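Amidohydrolase (Brucella melitensis biovar Abortus, PDB 4F0L) binds an iron(III) ion in an amidohydrolase-type metal site and probably acts as a hydrolase, perhaps a deaminase. Local coordinates at residues Leu163-Gly175 and Leu211-Glu225. Residues are numbered along the deposited sequence; the frame is centred on the assembly and turned at random.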
ATOM      1  N   LEU B 163      -3.770 -13.455  23.981  1.00 14.22           N
ATOM      2  CA  LEU B 163      -2.772 -14.469  23.696  1.00 14.38           C
ATOM      3  C   LEU B 163      -3.473 -15.752  23.309  1.00 15.16           C
ATOM      4  O   LEU B 163      -4.378 -16.204  24.011  1.00 15.81           O
ATOM      5  CB  LEU B 163      -1.879 -14.692  24.911  1.00 14.74           C
ATOM      6  CG  LEU B 163      -0.797 -15.766  24.854  1.00 14.21           C
ATOM      7  CD1 LEU B 163       0.306 -15.359  23.871  1.00 13.10           C
ATOM      8  CD2 LEU B 163      -0.250 -15.950  26.267  1.00 14.70           C
ATOM      9  N   LEU B 164      -3.065 -16.315  22.169  1.00 15.36           N
ATOM     10  CA  LEU B 164      -3.742 -17.464  21.576  1.00 15.56           C
ATOM     11  C   LEU B 164      -2.700 -18.576  21.283  1.00 15.93           C
ATOM     12  O   LEU B 164      -2.226 -18.727  20.149  1.00 15.82           O
ATOM     13  CB  LEU B 164      -4.441 -17.017  20.288  1.00 15.05           C
ATOM     14  CG  LEU B 164      -5.492 -15.903  20.450  1.00 15.32           C
ATOM     15  CD1 LEU B 164      -5.817 -15.301  19.084  1.00 15.09           C
ATOM     16  CD2 LEU B 164      -6.764 -16.357  21.165  1.00 15.97           C
ATOM     17  N   PRO B 165      -2.278 -19.292  22.319  1.00 16.20           N
ATOM     18  CA  PRO B 165      -1.299 -20.360  22.096  1.00 16.63           C
ATOM     19  C   PRO B 165      -1.867 -21.381  21.129  1.00 17.63           C
ATOM     20  O   PRO B 165      -3.028 -21.784  21.265  1.00 20.01           O
ATOM     21  CB  PRO B 165      -1.130 -20.969  23.497  1.00 17.00           C
ATOM     22  CG  PRO B 165      -1.478 -19.851  24.432  1.00 16.66           C
ATOM     23  CD  PRO B 165      -2.646 -19.207  23.741  1.00 16.51           C
ATOM     24  N   VAL B 166      -1.041 -21.802  20.187  1.00 17.98           N
ATOM     25  CA  VAL B 166      -1.450 -22.662  19.091  1.00 17.99           C
ATOM     26  C   VAL B 166      -1.255 -24.177  19.394  1.00 19.40           C
ATOM     27  O   VAL B 166      -0.192 -24.637  19.923  1.00 19.67           O
ATOM     28  CB  VAL B 166      -0.651 -22.301  17.829  1.00 17.55           C
ATOM     29  CG1 VAL B 166      -0.957 -23.263  16.663  1.00 17.00           C
ATOM     30  CG2 VAL B 166      -0.958 -20.860  17.409  1.00 16.43           C
ATOM     31  N   PHE B 167      -2.298 -24.928  19.092  1.00 19.56           N
ATOM     32  CA  PHE B 167      -2.230 -26.366  19.157  1.00 21.21           C
ATOM     33  C   PHE B 167      -1.899 -26.872  17.771  1.00 22.27           C
ATOM     34  O   PHE B 167      -2.622 -26.579  16.815  1.00 22.77           O
ATOM     35  CB  PHE B 167      -3.534 -27.013  19.644  1.00 21.82           C
ATOM     36  CG  PHE B 167      -3.430 -28.508  19.690  1.00 22.57           C
ATOM     37  CD1 PHE B 167      -2.792 -29.131  20.746  1.00 23.15           C
ATOM     38  CD2 PHE B 167      -3.824 -29.269  18.603  1.00 23.33           C
ATOM     39  CE1 PHE B 167      -2.620 -30.504  20.766  1.00 23.88           C
ATOM     40  CE2 PHE B 167      -3.653 -30.633  18.599  1.00 24.17           C
ATOM     41  CZ  PHE B 167      -3.049 -31.256  19.691  1.00 24.87           C
ATOM     42  N   TYR B 168      -0.832 -27.660  17.683  1.00 24.48           N
ATOM     43  CA  TYR B 168      -0.292 -28.177  16.413  1.00 25.81           C
ATOM     44  C   TYR B 168       0.299 -29.562  16.662  1.00 25.86           C
ATOM     45  O   TYR B 168       1.161 -29.723  17.516  1.00 25.20           O
ATOM     46  CB  TYR B 168       0.823 -27.241  15.951  1.00 27.69           C
ATOM     47  CG  TYR B 168       1.282 -27.339  14.508  1.00 30.20           C
ATOM     48  CD1 TYR B 168       1.758 -28.522  13.959  1.00 33.33           C
ATOM     49  CD2 TYR B 168       1.291 -26.213  13.709  1.00 32.84           C
ATOM     50  CE1 TYR B 168       2.190 -28.585  12.639  1.00 34.60           C
ATOM     51  CE2 TYR B 168       1.717 -26.274  12.407  1.00 35.04           C
ATOM     52  CZ  TYR B 168       2.152 -27.458  11.889  1.00 34.89           C
ATOM     53  OH  TYR B 168       2.580 -27.455  10.591  1.00 43.81           O
ATOM     54  N   ALA B 169      -0.160 -30.565  15.925  1.00 25.86           N
ATOM     55  CA  ALA B 169       0.310 -31.941  16.146  1.00 26.67           C
ATOM     56  C   ALA B 169       0.592 -32.764  14.876  1.00 26.37           C
ATOM     57  O   ALA B 169       1.149 -33.838  14.984  1.00 26.66           O
ATOM     58  CB  ALA B 169      -0.693 -32.682  17.019  1.00 25.93           C
ATOM     59  N   HIS B 170       0.199 -32.278  13.699  1.00 26.53           N
ATOM     60  CA  HIS B 170       0.236 -33.073  12.466  1.00 27.78           C
ATOM     61  C   HIS B 170       0.589 -32.269  11.249  1.00 29.28           C
ATOM     62  O   HIS B 170       0.402 -31.038  11.207  1.00 27.50           O
ATOM     63  CB  HIS B 170      -1.116 -33.740  12.277  1.00 28.00           C
ATOM     64  CG  HIS B 170      -1.525 -34.547  13.462  1.00 27.51           C
ATOM     65  ND1 HIS B 170      -0.985 -35.741  13.734  1.00 27.59           N
ATOM     66  CD2 HIS B 170      -2.374 -34.252  14.511  1.00 26.82           C
ATOM     67  CE1 HIS B 170      -1.488 -36.208  14.860  1.00 27.24           C
ATOM     68  NE2 HIS B 170      -2.332 -35.288  15.351  1.00 27.10           N
ATOM     69  N   SER B 171       1.137 -32.961  10.262  1.00 30.97           N
ATOM     70  CA  SER B 171       1.599 -32.331   9.046  1.00 34.66           C
ATOM     71  C   SER B 171       0.616 -32.503   7.880  1.00 35.82           C
ATOM     72  O   SER B 171       0.931 -32.115   6.780  1.00 37.32           O
ATOM     73  CB  SER B 171       2.954 -32.914   8.646  1.00 36.94           C
ATOM     74  OG  SER B 171       2.794 -34.285   8.292  1.00 41.95           O
ATOM     75  N   GLY B 172      -0.557 -33.077   8.115  1.00 35.88           N
ATOM     76  CA  GLY B 172      -1.532 -33.249   7.032  1.00 35.81           C
ATOM     77  C   GLY B 172      -2.862 -33.817   7.465  1.00 35.91           C
ATOM     78  O   GLY B 172      -2.939 -34.401   8.551  1.00 33.24           O
ATOM     79  N   PHE B 173      -3.895 -33.693   6.602  1.00 36.68           N
ATOM     80  CA  PHE B 173      -5.243 -34.232   6.881  1.00 36.97           C
ATOM     81  C   PHE B 173      -5.153 -35.696   7.295  1.00 38.64           C
ATOM     82  O   PHE B 173      -4.275 -36.430   6.827  1.00 41.24           O
ATOM     83  CB  PHE B 173      -6.211 -34.081   5.663  1.00 36.63           C
ATOM     84  CG  PHE B 173      -6.694 -32.679   5.458  1.00 35.42           C
ATOM     85  CD1 PHE B 173      -7.666 -32.135   6.282  1.00 34.46           C
ATOM     86  CD2 PHE B 173      -6.126 -31.884   4.491  1.00 35.41           C
ATOM     87  CE1 PHE B 173      -8.080 -30.824   6.122  1.00 34.46           C
ATOM     88  CE2 PHE B 173      -6.540 -30.579   4.319  1.00 34.81           C
ATOM     89  CZ  PHE B 173      -7.512 -30.044   5.138  1.00 34.29           C
ATOM     90  N   GLY B 174      -6.049 -36.110   8.185  1.00 39.48           N
ATOM     91  CA  GLY B 174      -6.081 -37.489   8.652  1.00 40.97           C
ATOM     92  C   GLY B 174      -5.013 -37.837   9.678  1.00 40.62           C
ATOM     93  O   GLY B 174      -4.727 -39.008   9.898  1.00 42.54           O
ATOM     94  N   GLY B 175      -4.426 -36.840  10.321  1.00 39.26           N
ATOM     95  CA  GLY B 175      -3.516 -37.109  11.426  1.00 39.67           C
ATOM     96  C   GLY B 175      -2.138 -37.595  11.024  1.00 40.33           C
ATOM     97  O   GLY B 175      -1.506 -38.310  11.793  1.00 40.06           O
ATOM     98  N   LEU B 211      -6.914 -14.796  27.358  1.00 16.33           N
ATOM     99  CA  LEU B 211      -6.219 -16.047  26.973  1.00 17.29           C
ATOM    100  C   LEU B 211      -7.212 -16.950  26.279  1.00 17.60           C
ATOM    101  O   LEU B 211      -8.204 -17.383  26.902  1.00 18.64           O
ATOM    102  CB  LEU B 211      -5.621 -16.767  28.193  1.00 18.23           C
ATOM    103  CG  LEU B 211      -4.898 -18.116  27.990  1.00 18.67           C
ATOM    104  CD1 LEU B 211      -3.679 -17.923  27.094  1.00 17.66           C
ATOM    105  CD2 LEU B 211      -4.499 -18.761  29.319  1.00 19.57           C
ATOM    106  N   GLY B 212      -6.968 -17.228  24.990  1.00 16.69           N
ATOM    107  CA  GLY B 212      -7.780 -18.176  24.246  1.00 17.10           C
ATOM    108  C   GLY B 212      -6.922 -19.334  23.740  1.00 17.30           C
ATOM    109  O   GLY B 212      -5.831 -19.562  24.267  1.00 18.62           O
ATOM    110  N   VAL B 213      -7.403 -20.047  22.733  1.00 16.65           N
ATOM    111  CA  VAL B 213      -6.664 -21.162  22.116  1.00 16.75           C
ATOM    112  C   VAL B 213      -6.723 -21.072  20.594  1.00 16.86           C
ATOM    113  O   VAL B 213      -7.652 -20.478  20.034  1.00 16.73           O
ATOM    114  CB  VAL B 213      -7.200 -22.540  22.563  1.00 17.22           C
ATOM    115  CG1 VAL B 213      -7.200 -22.662  24.102  1.00 16.97           C
ATOM    116  CG2 VAL B 213      -8.584 -22.772  21.985  1.00 17.17           C
ATOM    117  N   ALA B 214      -5.695 -21.617  19.940  1.00 16.97           N
ATOM    118  CA  ALA B 214      -5.544 -21.500  18.497  1.00 16.99           C
ATOM    119  C   ALA B 214      -5.163 -22.867  17.914  1.00 17.55           C
ATOM    120  O   ALA B 214      -3.996 -23.128  17.678  1.00 16.68           O
ATOM    121  CB  ALA B 214      -4.494 -20.450  18.131  1.00 15.16           C
ATOM    122  N   PRO B 215      -6.162 -23.737  17.666  1.00 18.47           N
ATOM    123  CA  PRO B 215      -5.855 -24.864  16.799  1.00 19.36           C
ATOM    124  C   PRO B 215      -5.291 -24.361  15.482  1.00 19.56           C
ATOM    125  O   PRO B 215      -5.871 -23.468  14.849  1.00 19.34           O
ATOM    126  CB  PRO B 215      -7.214 -25.548  16.597  1.00 20.69           C
ATOM    127  CG  PRO B 215      -8.245 -24.571  17.062  1.00 20.54           C
ATOM    128  CD  PRO B 215      -7.572 -23.705  18.082  1.00 19.45           C
ATOM    129  N   HIS B 216      -4.145 -24.873  15.072  1.00 20.48           N
ATOM    130  CA  HIS B 216      -3.443 -24.231  13.949  1.00 21.99           C
ATOM    131  C   HIS B 216      -4.255 -24.168  12.677  1.00 21.79           C
ATOM    132  O   HIS B 216      -4.423 -23.106  12.076  1.00 22.27           O
ATOM    133  CB  HIS B 216      -2.140 -24.935  13.663  1.00 23.72           C
ATOM    134  CG  HIS B 216      -1.367 -24.307  12.556  1.00 24.18           C
ATOM    135  ND1 HIS B 216      -1.460 -24.729  11.270  1.00 26.62           N
ATOM    136  CD2 HIS B 216      -0.504 -23.223  12.559  1.00 24.50           C
ATOM    137  CE1 HIS B 216      -0.673 -23.952  10.490  1.00 25.96           C
ATOM    138  NE2 HIS B 216      -0.091 -23.031  11.276  1.00 24.99           N
ATOM    139  N   SER B 217      -4.772 -25.317  12.282  1.00 22.73           N
ATOM    140  CA  SER B 217      -5.496 -25.481  11.013  1.00 22.61           C
ATOM    141  C   SER B 217      -6.073 -26.871  10.999  1.00 23.62           C
ATOM    142  O   SER B 217      -5.714 -27.713  11.850  1.00 24.45           O
ATOM    143  CB  SER B 217      -4.547 -25.352   9.825  1.00 22.29           C
ATOM    144  OG  SER B 217      -3.633 -26.427   9.845  1.00 23.05           O
ATOM    145  N   LEU B 218      -6.916 -27.145  10.017  1.00 23.69           N
ATOM    146  CA  LEU B 218      -7.518 -28.462   9.935  1.00 25.52           C
ATOM    147  C   LEU B 218      -6.500 -29.550   9.597  1.00 26.55           C
ATOM    148  O   LEU B 218      -6.689 -30.702   9.962  1.00 26.90           O
ATOM    149  CB  LEU B 218      -8.684 -28.471   8.948  1.00 25.84           C
ATOM    150  CG  LEU B 218      -9.869 -27.575   9.361  1.00 25.49           C
ATOM    151  CD1 LEU B 218     -10.915 -27.545   8.252  1.00 26.53           C
ATOM    152  CD2 LEU B 218     -10.471 -27.995  10.700  1.00 24.63           C
ATOM    153  N   ARG B 219      -5.423 -29.177   8.910  1.00 27.94           N
ATOM    154  CA  ARG B 219      -4.346 -30.128   8.577  1.00 29.52           C
ATOM    155  C   ARG B 219      -3.585 -30.551   9.806  1.00 28.08           C
ATOM    156  O   ARG B 219      -3.084 -31.675   9.895  1.00 29.90           O
ATOM    157  CB  ARG B 219      -3.271 -29.476   7.683  1.00 30.49           C
ATOM    158  CG  ARG B 219      -3.654 -29.195   6.265  1.00 34.08           C
ATOM    159  CD  ARG B 219      -2.372 -28.908   5.492  1.00 36.89           C
ATOM    160  NE  ARG B 219      -2.733 -28.329   4.203  1.00 38.34           N
ATOM    161  CZ  ARG B 219      -2.967 -29.029   3.095  1.00 38.99           C
ATOM    162  NH1 ARG B 219      -2.810 -30.357   3.052  1.00 40.15           N
ATOM    163  NH2 ARG B 219      -3.336 -28.382   2.002  1.00 39.74           N
ATOM    164  N   ALA B 220      -3.423 -29.602  10.717  1.00 25.98           N
ATOM    165  CA  ALA B 220      -2.456 -29.726  11.785  1.00 24.91           C
ATOM    166  C   ALA B 220      -3.071 -30.377  13.016  1.00 24.99           C
ATOM    167  O   ALA B 220      -2.355 -30.728  13.948  1.00 25.57           O
ATOM    168  CB  ALA B 220      -1.825 -28.379  12.109  1.00 22.25           C
ATOM    169  N   VAL B 221      -4.384 -30.578  13.000  1.00 25.93           N
ATOM    170  CA  VAL B 221      -5.106 -31.039  14.177  1.00 25.35           C
ATOM    171  C   VAL B 221      -6.124 -32.064  13.724  1.00 27.39           C
ATOM    172  O   VAL B 221      -6.737 -31.884  12.665  1.00 29.64           O
ATOM    173  CB  VAL B 221      -5.808 -29.844  14.871  1.00 24.92           C
ATOM    174  CG1 VAL B 221      -6.470 -30.288  16.165  1.00 24.71           C
ATOM    175  CG2 VAL B 221      -4.834 -28.698  15.179  1.00 23.26           C
ATOM    176  N   THR B 222      -6.297 -33.148  14.488  1.00 28.56           N
ATOM    177  CA  THR B 222      -7.361 -34.119  14.218  1.00 30.17           C
ATOM    178  C   THR B 222      -8.691 -33.630  14.825  1.00 30.24           C
ATOM    179  O   THR B 222      -8.684 -32.774  15.709  1.00 28.68           O
ATOM    180  CB  THR B 222      -7.081 -35.529  14.817  1.00 31.12           C
ATOM    181  OG1 THR B 222      -7.200 -35.483  16.233  1.00 30.68           O
ATOM    182  CG2 THR B 222      -5.688 -36.047  14.469  1.00 31.36           C
ATOM    183  N   PRO B 223      -9.830 -34.194  14.364  1.00 31.27           N
ATOM    184  CA  PRO B 223     -11.126 -33.846  14.973  1.00 31.70           C
ATOM    185  C   PRO B 223     -11.205 -34.042  16.493  1.00 32.08           C
ATOM    186  O   PRO B 223     -11.730 -33.187  17.189  1.00 31.23           O
ATOM    187  CB  PRO B 223     -12.122 -34.748  14.230  1.00 33.10           C
ATOM    188  CG  PRO B 223     -11.496 -34.906  12.881  1.00 33.32           C
ATOM    189  CD  PRO B 223     -10.010 -35.035  13.163  1.00 32.61           C
ATOM    190  N   ASP B 224     -10.652 -35.135  17.009  1.00 32.58           N
ATOM    191  CA  ASP B 224     -10.644 -35.380  18.460  1.00 32.35           C
ATOM    192  C   ASP B 224      -9.807 -34.347  19.202  1.00 30.58           C
ATOM    193  O   ASP B 224     -10.187 -33.873  20.275  1.00 30.57           O
ATOM    194  CB  ASP B 224     -10.106 -36.797  18.772  1.00 34.34           C
ATOM    195  CG  ASP B 224     -11.048 -37.901  18.305  1.00 36.16           C
ATOM    196  OD1 ASP B 224     -12.185 -37.590  17.900  1.00 37.69           O
ATOM    197  OD2 ASP B 224     -10.679 -39.096  18.379  1.00 38.42           O
ATOM    198  N   GLU B 225      -8.655 -33.998  18.643  1.00 28.40           N
ATOM    199  CA  GLU B 225      -7.795 -33.023  19.282  1.00 27.21           C
ATOM    200  C   GLU B 225      -8.478 -31.654  19.268  1.00 26.98           C
ATOM    201  O   GLU B 225      -8.367 -30.894  20.214  1.00 25.84           O
ATOM    202  CB  GLU B 225      -6.453 -32.938  18.582  1.00 27.04           C
ATOM    203  CG  GLU B 225      -5.586 -34.199  18.676  1.00 27.61           C
ATOM    204  CD  GLU B 225      -4.510 -34.244  17.593  1.00 26.99           C
ATOM    205  OE1 GLU B 225      -4.516 -33.380  16.661  1.00 26.26           O
ATOM    206  OE2 GLU B 225      -3.665 -35.156  17.652  1.00 27.36           O
TER
HETATM  207  O   HOH W   1      -3.106 -32.452   4.318  1.00 32.81           O
HETATM  208  O   HOH W   2      -4.604 -33.670  10.858  1.00 29.39           O
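His170 and Glu225 meet with the carboxylate at the edge of the imidazole: NE2 donates to OE2 at 2.7 Å, nearly straight, on the syn lone pair, with imidazole and carboxylate planes only 13° apart. The other oxygen, OE1, accepts from Thr222 N at 2.8 Å, so the carboxylate is gripped from two directions; Glu225 N returns a bond to Thr222 OG1, completing a capping box at the start of helix 223-229. His170 ND1 donates to Ala176 O, which fixes the turn of the ring; with both nitrogens donating and a carboxylate alongside, the imidazole may well be protonated.

Backbone bonds join the parallel strands 160-167 and 210-215. Gly212 N binds Leu163 O, Ala214 N binds Pro165 O, and Ala214 O receives Phe167 N at 2.9 Å before His216 N reaches Phe167 O. Beyond the strands, Ala169 N donates to Ala220 O at 3.0 Å. These are neighbouring strands of the TIM-barrel-like amidohydrolase fold, whose C-terminal ends carry the metal site; His216 lies just past its strand, its side chain about 7 Å from the iron and packed edge-to-face with the iron ligand His241.

Aromatic contacts follow the loops. Tyr168 lies alongside His216, where a chi1 of -164° swings its ring away from the backbone nitrogen, and turns its edge to the imidazole face, centroids 4.6 Å apart, while Ala220 CB sits over the centre of the phenol ring at 3.8 Å. Farther out, Arg219 CG covers a face of Phe173; the guanidinium rests one face near Phe173 CE2, while NH2 forms a salt bridge with Asp251.

Among apolar groups, Phe167 presents its ring edge to Val221, CD2 to CG2 being 3.6 Å, and Val166 CG2 packs against Ala214 CB.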